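Local coordinates for protein fatty acid synthase 1, isoform A (Drosophila melanogaster, PDB 6FN6) that probably carries out the reductive and dehydrating steps of long-chain saturated fatty acid synthesis with NADPH, this chain being the dehydratase, enoylreductase and ketoreductase part of the enzyme, at residues W42-K47 and I81-G86; V11-E16 and F20-T25. All blocks are in the same frame, centred on the assembly; numbering follows the deposited sequence.

Contact 1 (W42-K47 and I81-G86); sequences WQTFAK and INFFDG
F45 holds CG anti to its backbone N (chi1 -176°), and F83 holds CG beside its own backbone N (chi1 -65°). These torsions bring the two rings together between helix 34-48 and strand 76-83. CD1 of F45 lies over one face of the F83 ring, displaced toward the rim, and is 3.6 Å from CE2 of F83. The ring centres are 5.2 Å apart and the planes meet at 34°, so the pair is oblique. CB of F45 adds to the contact at 3.8 Å from CZ of F83. OG1 of T44 comes to the edge of the F83 ring, near its plane, 3.8 Å from CE1 of F83. The same OG1 meets I81 tip to tip, 3.7 Å from CD1 of I81. Its polar partner is O of L40, one helical turn back. I104 of strand 98-105 touches both phenylalanines, and M48 of the helix also packs on F83. This is the hotdog arrangement, a helix lying against a curved antiparallel sheet, here in the N-terminal hotdog fold of the dehydratase. Replacing F83 by an alanine is likely to take away the ring face on which CD1 of F45 rests and open a gap between T44, F45 and strand 76-83. With the T44 hydroxyl bonded within its own helix, the join between the two segments rests on apolar and aromatic contact.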
loop_
_atom_site.group_PDB
_atom_site.type_symbol
_atom_site.label_atom_id
_atom_site.label_comp_id
_atom_site.label_asym_id
_atom_site.label_seq_id
_atom_site.Cartn_x
_atom_site.Cartn_y
_atom_site.Cartn_z
ATOM N N TRP A 42 6.559 -25.504 -4.549
ATOM C CA TRP A 42 5.486 -26.462 -4.763
ATOM C C TRP A 42 5.810 -27.801 -4.107
ATOM O O TRP A 42 4.990 -28.364 -3.381
ATOM C CB TRP A 42 5.250 -26.645 -6.264
ATOM C CG TRP A 42 4.205 -27.651 -6.621
ATOM C CD1 TRP A 42 3.215 -28.135 -5.816
ATOM C CD2 TRP A 42 4.049 -28.304 -7.885
ATOM N NE1 TRP A 42 2.452 -29.049 -6.504
ATOM C CE2 TRP A 42 2.945 -29.170 -7.776
ATOM C CE3 TRP A 42 4.738 -28.238 -9.101
ATOM C CZ2 TRP A 42 2.514 -29.963 -8.835
ATOM C CZ3 TRP A 42 4.307 -29.029 -10.151
ATOM C CH2 TRP A 42 3.206 -29.880 -10.011
ATOM N N GLN A 43 7.011 -28.307 -4.370
ATOM C CA GLN A 43 7.416 -29.616 -3.873
ATOM C C GLN A 43 7.462 -29.669 -2.350
ATOM O O GLN A 43 6.757 -30.466 -1.730
ATOM C CB GLN A 43 8.781 -29.997 -4.447
ATOM C CG GLN A 43 8.721 -30.465 -5.892
ATOM C CD GLN A 43 10.085 -30.784 -6.463
ATOM O OE1 GLN A 43 11.112 -30.408 -5.900
ATOM N NE2 GLN A 43 10.102 -31.485 -7.591
ATOM N N THR A 44 8.284 -28.816 -1.750
ATOM C CA THR A 44 8.476 -28.839 -0.305
ATOM C C THR A 44 7.165 -28.616 0.440
ATOM O O THR A 44 6.926 -29.233 1.477
ATOM C CB THR A 44 9.491 -27.772 0.149
ATOM O OG1 THR A 44 9.119 -26.493 -0.381
ATOM C CG2 THR A 44 10.895 -28.134 -0.321
ATOM N N PHE A 45 6.319 -27.740 -0.088
ATOM C CA PHE A 45 5.044 -27.436 0.554
ATOM C C PHE A 45 4.129 -28.654 0.594
ATOM O O PHE A 45 3.427 -28.881 1.580
ATOM C CB PHE A 45 4.342 -26.282 -0.162
ATOM C CG PHE A 45 3.063 -25.854 0.499
ATOM C CD1 PHE A 45 3.081 -25.250 1.747
ATOM C CD2 PHE A 45 1.846 -26.045 -0.129
ATOM C CE1 PHE A 45 1.908 -24.853 2.359
ATOM C CE2 PHE A 45 0.669 -25.649 0.478
ATOM C CZ PHE A 45 0.700 -25.052 1.723
ATOM N N ALA A 46 4.136 -29.436 -0.479
ATOM C CA ALA A 46 3.322 -30.644 -0.537
ATOM C C ALA A 46 3.881 -31.710 0.398
ATOM O O ALA A 46 3.134 -32.496 0.984
ATOM C CB ALA A 46 3.257 -31.170 -1.961
ATOM N N LYS A 47 5.201 -31.725 0.536
ATOM C CA LYS A 47 5.873 -32.723 1.354
ATOM C C LYS A 47 5.478 -32.576 2.825
ATOM O O LYS A 47 5.172 -33.565 3.492
ATOM C CB LYS A 47 7.390 -32.619 1.187
ATOM C CG LYS A 47 8.144 -33.870 1.613
ATOM C CD LYS A 47 9.624 -33.776 1.272
ATOM C CE LYS A 47 10.400 -34.979 1.794
ATOM N NZ LYS A 47 9.980 -36.247 1.124
ATOM N N ILE A 81 13.860 -22.358 2.339
ATOM C CA ILE A 81 12.432 -22.103 2.160
ATOM C C ILE A 81 11.724 -22.065 3.513
ATOM O O ILE A 81 12.032 -22.857 4.402
ATOM C CB ILE A 81 11.786 -23.161 1.245
ATOM C CG1 ILE A 81 12.686 -23.427 0.033
ATOM C CG2 ILE A 81 10.401 -22.699 0.810
ATOM C CD1 ILE A 81 12.110 -24.394 -0.987
ATOM N N ASN A 82 10.766 -21.150 3.654
ATOM C CA ASN A 82 10.006 -21.005 4.896
ATOM C C ASN A 82 8.540 -20.673 4.611
ATOM O O ASN A 82 8.234 -19.954 3.661
ATOM C CB ASN A 82 10.625 -19.919 5.778
ATOM C CG ASN A 82 10.262 -20.076 7.241
ATOM O OD1 ASN A 82 9.220 -20.642 7.578
ATOM N ND2 ASN A 82 11.120 -19.575 8.121
ATOM N N PHE A 83 7.640 -21.195 5.441
ATOM C CA PHE A 83 6.204 -21.001 5.246
ATOM C C PHE A 83 5.516 -20.514 6.522
ATOM O O PHE A 83 5.842 -20.962 7.622
ATOM C CB PHE A 83 5.550 -22.307 4.787
ATOM C CG PHE A 83 6.007 -22.777 3.438
ATOM C CD1 PHE A 83 7.133 -23.574 3.316
ATOM C CD2 PHE A 83 5.304 -22.441 2.294
ATOM C CE1 PHE A 83 7.558 -24.016 2.078
ATOM C CE2 PHE A 83 5.725 -22.880 1.052
ATOM C CZ PHE A 83 6.852 -23.669 0.945
ATOM N N PHE A 84 4.556 -19.605 6.362
ATOM C CA PHE A 84 3.713 -19.152 7.470
ATOM C C PHE A 84 2.386 -19.906 7.510
ATOM O O PHE A 84 1.591 -19.829 6.574
ATOM C CB PHE A 84 3.425 -17.648 7.370
ATOM C CG PHE A 84 4.586 -16.760 7.749
ATOM C CD1 PHE A 84 5.679 -17.251 8.450
ATOM C CD2 PHE A 84 4.562 -15.414 7.424
ATOM C CE1 PHE A 84 6.730 -16.419 8.796
ATOM C CE2 PHE A 84 5.606 -14.580 7.768
ATOM C CZ PHE A 84 6.690 -15.080 8.455
ATOM N N ASP A 85 2.149 -20.625 8.602
ATOM C CA ASP A 85 0.893 -21.342 8.790
ATOM C C ASP A 85 -0.294 -20.384 8.733
ATOM O O ASP A 85 -1.374 -20.744 8.264
ATOM C CB ASP A 85 0.894 -22.087 10.127
ATOM C CG ASP A 85 1.810 -23.294 10.124
ATOM O OD1 ASP A 85 2.679 -23.382 9.231
ATOM O OD2 ASP A 85 1.661 -24.154 11.019
ATOM N N GLY A 86 -0.084 -19.161 9.209
ATOM C CA GLY A 86 -1.156 -18.189 9.318
ATOM C C GLY A 86 -1.722 -17.702 7.998
ATOM O O GLY A 86 -2.922 -17.818 7.755
#

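Contact 2 (V11-E16 and F20-T25); sequences VDLSKE and FLAGHT
The dehydratase active site lies beside this contact, since 20-25 carries H24, the predicted proton acceptor. L13 and L21 meet across the pair of segments at about a right angle. CD1 of L13 is 4.1 Å from CD1 of L21. The other branch of L13 reaches the next residue, with CD2 4.3 Å from N of A22 and 4.5 Å from CB of A22. Both leucines hold CG beside the backbone N (chi1 -85° in L13, -66° in L21), which turns their branched ends across the gap so that the CD1 methyls meet. L13 stands in a type I turn from D12 to K15, just where strand 7-12 ends. An Asx turn reinforces it: N of S14 binds OD1 of D12 at 3.1 Å, from above the carboxylate plane. The turn belongs to the N-terminal hotdog fold, and its L13 packs on the 3-10 segment 20-23 that leads to H24. Past that segment the chain bends in an inverse gamma turn centred on H24. OG1 of T25 donates to O of A22 at 2.8 Å, nearly in line with the C=O bond. ND1 of H24 is hydrogen-bonded to O of L31, and the H24 side chain touches D175, the predicted proton donor on helix 170-183. L21 also packs on F32, while I30 of strand 29-31 touches L13, A22 and T25.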
loop_
_atom_site.group_PDB
_atom_site.type_symbol
_atom_site.label_atom_id
_atom_site.label_comp_id
_atom_site.label_asym_id
_atom_site.label_seq_id
_atom_site.Cartn_x
_atom_site.Cartn_y
_atom_site.Cartn_z
ATOM N N VAL A 11 20.923 -27.798 -4.580
ATOM C CA VAL A 11 20.984 -28.271 -5.957
ATOM C C VAL A 11 22.418 -28.180 -6.465
ATOM O O VAL A 11 23.084 -27.155 -6.316
ATOM C CB VAL A 11 20.012 -27.485 -6.871
ATOM C CG1 VAL A 11 18.582 -27.625 -6.371
ATOM C CG2 VAL A 11 20.400 -26.019 -6.955
ATOM N N ASP A 12 22.884 -29.276 -7.056
ATOM C CA ASP A 12 24.244 -29.375 -7.570
ATOM C C ASP A 12 24.228 -29.834 -9.023
ATOM O O ASP A 12 23.813 -30.952 -9.326
ATOM C CB ASP A 12 25.070 -30.340 -6.713
ATOM C CG ASP A 12 26.508 -30.458 -7.184
ATOM O OD1 ASP A 12 26.952 -29.598 -7.973
ATOM O OD2 ASP A 12 27.196 -31.411 -6.765
ATOM N N LEU A 13 24.682 -28.967 -9.922
ATOM C CA LEU A 13 24.644 -29.260 -11.351
ATOM C C LEU A 13 25.581 -30.406 -11.732
ATOM O O LEU A 13 25.555 -30.881 -12.866
ATOM C CB LEU A 13 25.002 -28.013 -12.163
ATOM C CG LEU A 13 23.844 -27.053 -12.459
ATOM C CD1 LEU A 13 23.179 -26.565 -11.174
ATOM C CD2 LEU A 13 24.324 -25.880 -13.299
ATOM N N SER A 14 26.403 -30.854 -10.789
ATOM C CA SER A 14 27.262 -32.008 -11.023
ATOM C C SER A 14 26.468 -33.310 -10.960
ATOM O O SER A 14 26.902 -34.333 -11.486
ATOM C CB SER A 14 28.402 -32.046 -10.004
ATOM O OG SER A 14 29.281 -30.949 -10.182
ATOM N N LYS A 15 25.306 -33.267 -10.316
ATOM C CA LYS A 15 24.471 -34.456 -10.162
ATOM C C LYS A 15 23.497 -34.590 -11.335
ATOM O O LYS A 15 23.105 -33.595 -11.944
ATOM C CB LYS A 15 23.706 -34.407 -8.838
ATOM C CG LYS A 15 23.068 -35.736 -8.449
ATOM C CD LYS A 15 22.392 -35.669 -7.086
ATOM C CE LYS A 15 21.118 -34.835 -7.127
ATOM N NZ LYS A 15 20.599 -34.526 -5.770
ATOM N N GLU A 16 23.124 -35.826 -11.651
ATOM C CA GLU A 16 22.284 -36.110 -12.813
ATOM C C GLU A 16 20.917 -35.431 -12.736
ATOM O O GLU A 16 20.391 -34.972 -13.749
ATOM C CB GLU A 16 22.094 -37.621 -12.974
ATOM C CG GLU A 16 21.443 -38.308 -11.780
ATOM C CD GLU A 16 21.426 -39.821 -11.916
ATOM O OE1 GLU A 16 21.916 -40.332 -12.945
ATOM O OE2 GLU A 16 20.921 -40.495 -10.994
ATOM N N PHE A 20 20.191 -30.805 -15.821
ATOM C CA PHE A 20 19.413 -30.143 -16.868
ATOM C C PHE A 20 19.391 -28.615 -16.737
ATOM O O PHE A 20 19.229 -27.906 -17.729
ATOM C CB PHE A 20 17.976 -30.671 -16.862
ATOM C CG PHE A 20 17.141 -30.142 -15.730
ATOM C CD1 PHE A 20 17.223 -30.705 -14.468
ATOM C CD2 PHE A 20 16.277 -29.077 -15.929
ATOM C CE1 PHE A 20 16.458 -30.218 -13.427
ATOM C CE2 PHE A 20 15.508 -28.587 -14.891
ATOM C CZ PHE A 20 15.600 -29.157 -13.638
ATOM N N LEU A 21 19.561 -28.115 -15.518
ATOM C CA LEU A 21 19.439 -26.683 -15.253
ATOM C C LEU A 21 20.421 -25.854 -16.082
ATOM O O LEU A 21 20.201 -24.664 -16.314
ATOM C CB LEU A 21 19.659 -26.401 -13.762
ATOM C CG LEU A 21 18.600 -26.958 -12.809
ATOM C CD1 LEU A 21 19.066 -26.846 -11.369
ATOM C CD2 LEU A 21 17.271 -26.246 -13.000
ATOM N N ALA A 22 21.503 -26.480 -16.528
ATOM C CA ALA A 22 22.492 -25.794 -17.347
ATOM C C ALA A 22 21.869 -25.302 -18.653
ATOM O O ALA A 22 22.368 -24.366 -19.276
ATOM C CB ALA A 22 23.669 -26.708 -17.630
ATOM N N GLY A 23 20.781 -25.944 -19.065
ATOM C CA GLY A 23 20.088 -25.567 -20.282
ATOM C C GLY A 23 19.477 -24.182 -20.227
ATOM O O GLY A 23 19.262 -23.552 -21.260
ATOM N N HIS A 24 19.181 -23.710 -19.018
ATOM C CA HIS A 24 18.585 -22.392 -18.838
ATOM C C HIS A 24 19.663 -21.315 -18.779
ATOM O O HIS A 24 19.808 -20.621 -17.773
ATOM C CB HIS A 24 17.728 -22.368 -17.571
ATOM C CG HIS A 24 16.898 -21.132 -17.423
ATOM N ND1 HIS A 24 17.273 -20.070 -16.628
ATOM C CD2 HIS A 24 15.711 -20.784 -17.975
ATOM C CE1 HIS A 24 16.353 -19.126 -16.694
ATOM N NE2 HIS A 24 15.394 -19.534 -17.506
ATOM N N THR A 25 20.414 -21.180 -19.870
ATOM C CA THR A 25 21.483 -20.192 -19.957
ATOM C C THR A 25 20.939 -18.876 -20.502
ATOM O O THR A 25 20.270 -18.849 -21.533
ATOM C CB THR A 25 22.635 -20.699 -20.852
ATOM O OG1 THR A 25 23.181 -21.902 -20.296
ATOM C CG2 THR A 25 23.749 -19.660 -20.976
#

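From the N terminus, strand 7-12 runs into contact 2, which closes a very short loop: only three residues separate 11-16 from 20-25. The chain then passes through strands 24-26 and 29-31 into helix 34-48, where contact 1 opens. Contact 1 closes a longer loop, from 42-47 to 81-86, at the end of strand 76-83, after 33 residues. The two loops follow in series and neither nest nor cross. Their centres lie 24 Å apart, and they do not touch. Contact 2 ties the turn after strand 7-12 to the 3-10 segment that leads to the predicted active-site histidine. Contact 1 ties helix 34-48 to strand 76-83, the neighbour of 7-12 in the sheet.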